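Local atomic coordinates of oxalate biosynthetic component 1 (Burkholderia thailandensis, PDB entry 5IKY), a protein that makes oxalate in quorum sensing-dependent oxalogenesis, as a bifunctional enzyme that joins serine hydrolase and lyase activities in one chain. Residues Ala533-Ala538 with Gly692-Tyr697. Residues are numbered along the deposited sequence; the frame is centred on the assembly and turned at random.
Sequences ALFRQA and GIPCRY
F535 reaches out from its helix and rests its ring on P694, with I693 beside it. These three buried residues carry the contact, which is apolar.

The CH-pi part lies between F535 and P694. P694 CG sits over one face of the F535 ring, 4.1 Å from its centroid and 23° off the ring normal. It is displaced toward the rim, so the touch falls on one end of the ring. F535 CE1 is 3.8 Å from P694 CG, and F535 CZ is 3.9 Å from the same atom. The two side chains cross at about a right angle.

The aliphatic part involves I693. Its CD1 lies 4.1 Å from F535 CB, at the root of the aromatic side chain. The I693 chain is extended (chi2 175°), which carries CD1 toward the helix backbone. F535 has its CG anti to the backbone N (chi1 -174°), and the ring then extends past I693 to the proline. I693 and P694 thus take different parts of one phenylalanine.

Polar bonds lie beside this apolar contact. R696 NH1 makes a salt bridge with D531 OD2, near the start of helix 530-541, a second link between that helix and 692-697. The backbone I693 O accepts a hydrogen bond from N706 ND2.

The contact joins helix 530-541 to the link between helix 682-690 and the short strand 696-697; segment 692-697 belongs to the cap domain. Helix 715-734 adds M719 against F535 and Y715 against P694, while helix 562-579 packs on L534.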
loop_
_atom_site.group_PDB
_atom_site.type_symbol
_atom_site.label_atom_id
_atom_site.label_comp_id
_atom_site.label_asym_id
_atom_site.label_seq_id
_atom_site.Cartn_x
_atom_site.Cartn_y
_atom_site.Cartn_z
ATOM N N ALA A 533 5.567 0.894 18.643
ATOM C CA ALA A 533 6.090 1.390 19.910
ATOM C C ALA A 533 6.497 0.240 20.826
ATOM O O ALA A 533 7.496 0.328 21.542
ATOM C CB ALA A 533 5.064 2.272 20.596
ATOM N N LEU A 534 5.721 -0.839 20.797
ATOM C CA LEU A 534 5.990 -1.988 21.652
ATOM C C LEU A 534 7.280 -2.691 21.240
ATOM O O LEU A 534 8.064 -3.112 22.093
ATOM C CB LEU A 534 4.818 -2.969 21.621
ATOM C CG LEU A 534 4.921 -4.129 22.616
ATOM C CD1 LEU A 534 4.985 -3.601 24.040
ATOM C CD2 LEU A 534 3.752 -5.083 22.451
ATOM N N PHE A 535 7.504 -2.807 19.934
ATOM C CA PHE A 535 8.726 -3.422 19.424
ATOM C C PHE A 535 9.958 -2.590 19.784
ATOM O O PHE A 535 10.993 -3.136 20.172
ATOM C CB PHE A 535 8.651 -3.610 17.906
ATOM C CG PHE A 535 9.818 -4.368 17.335
ATOM C CD1 PHE A 535 9.829 -5.756 17.333
ATOM C CD2 PHE A 535 10.910 -3.695 16.809
ATOM C CE1 PHE A 535 10.906 -6.455 16.817
ATOM C CE2 PHE A 535 11.990 -4.391 16.292
ATOM C CZ PHE A 535 11.987 -5.771 16.296
ATOM N N ARG A 536 9.846 -1.272 19.651
ATOM C CA ARG A 536 10.941 -0.374 20.011
ATOM C C ARG A 536 11.199 -0.396 21.513
ATOM O O ARG A 536 12.310 -0.117 21.965
ATOM C CB ARG A 536 10.642 1.051 19.549
ATOM C CG ARG A 536 10.801 1.256 18.054
ATOM C CD ARG A 536 10.207 2.577 17.624
ATOM N NE ARG A 536 10.470 2.864 16.220
ATOM C CZ ARG A 536 9.852 3.816 15.533
ATOM N NH1 ARG A 536 8.932 4.563 16.126
ATOM N NH2 ARG A 536 10.147 4.015 14.256
ATOM N N GLN A 537 10.167 -0.731 22.279
ATOM C CA GLN A 537 10.297 -0.879 23.720
ATOM C C GLN A 537 11.123 -2.126 24.052
ATOM O O GLN A 537 11.881 -2.142 25.026
ATOM C CB GLN A 537 8.914 -0.947 24.373
ATOM C CG GLN A 537 8.929 -0.872 25.885
ATOM C CD GLN A 537 7.543 -0.986 26.485
ATOM O OE1 GLN A 537 6.554 -0.575 25.877
ATOM N NE2 GLN A 537 7.464 -1.550 27.684
ATOM N N ALA A 538 10.978 -3.166 23.232
ATOM C CA ALA A 538 11.766 -4.388 23.391
ATOM C C ALA A 538 13.184 -4.155 22.931
ATOM O O ALA A 538 14.139 -4.615 23.557
ATOM C CB ALA A 538 11.141 -5.542 22.620
ATOM N N GLY A 692 6.742 -10.896 14.963
ATOM C CA GLY A 692 5.776 -10.797 13.883
ATOM C C GLY A 692 5.335 -9.372 13.600
ATOM O O GLY A 692 4.630 -9.116 12.625
ATOM N N ILE A 693 5.742 -8.439 14.457
ATOM C CA ILE A 693 5.404 -7.031 14.260
ATOM C C ILE A 693 6.086 -6.420 13.024
ATOM O O ILE A 693 5.422 -5.744 12.235
ATOM C CB ILE A 693 5.750 -6.189 15.509
ATOM C CG1 ILE A 693 4.897 -6.632 16.699
ATOM C CG2 ILE A 693 5.541 -4.701 15.237
ATOM C CD1 ILE A 693 5.252 -5.930 17.990
ATOM N N PRO A 694 7.402 -6.650 12.834
ATOM C CA PRO A 694 7.977 -6.072 11.613
ATOM C C PRO A 694 7.464 -6.755 10.352
ATOM O O PRO A 694 7.259 -7.968 10.359
ATOM C CB PRO A 694 9.486 -6.313 11.775
ATOM C CG PRO A 694 9.685 -6.638 13.213
ATOM C CD PRO A 694 8.433 -7.323 13.644
ATOM N N CYS A 695 7.254 -5.974 9.296
ATOM C CA CYS A 695 6.869 -6.493 7.985
ATOM C C CYS A 695 5.589 -7.328 8.034
ATOM O O CYS A 695 5.548 -8.461 7.556
ATOM C CB CYS A 695 8.017 -7.309 7.394
ATOM S SG CYS A 695 9.560 -6.378 7.282
ATOM N N ARG A 696 4.549 -6.745 8.619
ATOM C CA ARG A 696 3.228 -7.356 8.698
ATOM C C ARG A 696 2.481 -7.262 7.368
ATOM O O ARG A 696 2.786 -6.410 6.533
ATOM C CB ARG A 696 2.399 -6.670 9.786
ATOM C CG ARG A 696 2.284 -7.401 11.100
ATOM C CD ARG A 696 1.437 -6.576 12.061
ATOM N NE ARG A 696 0.210 -6.099 11.425
ATOM C CZ ARG A 696 -0.234 -4.846 11.487
ATOM N NH1 ARG A 696 0.443 -3.929 12.164
ATOM N NH2 ARG A 696 -1.361 -4.509 10.873
ATOM N N TYR A 697 1.496 -8.134 7.181
ATOM C CA TYR A 697 0.515 -7.952 6.120
ATOM C C TYR A 697 -0.615 -7.081 6.645
ATOM O O TYR A 697 -0.875 -7.056 7.848
ATOM C CB TYR A 697 -0.059 -9.288 5.639
ATOM C CG TYR A 697 0.840 -10.089 4.730
ATOM C CD1 TYR A 697 1.150 -9.641 3.453
ATOM C CD2 TYR A 697 1.355 -11.313 5.139
ATOM C CE1 TYR A 697 1.967 -10.380 2.616
ATOM C CE2 TYR A 697 2.170 -12.058 4.311
ATOM C CZ TYR A 697 2.474 -11.589 3.052
ATOM O OH TYR A 697 3.287 -12.335 2.231
#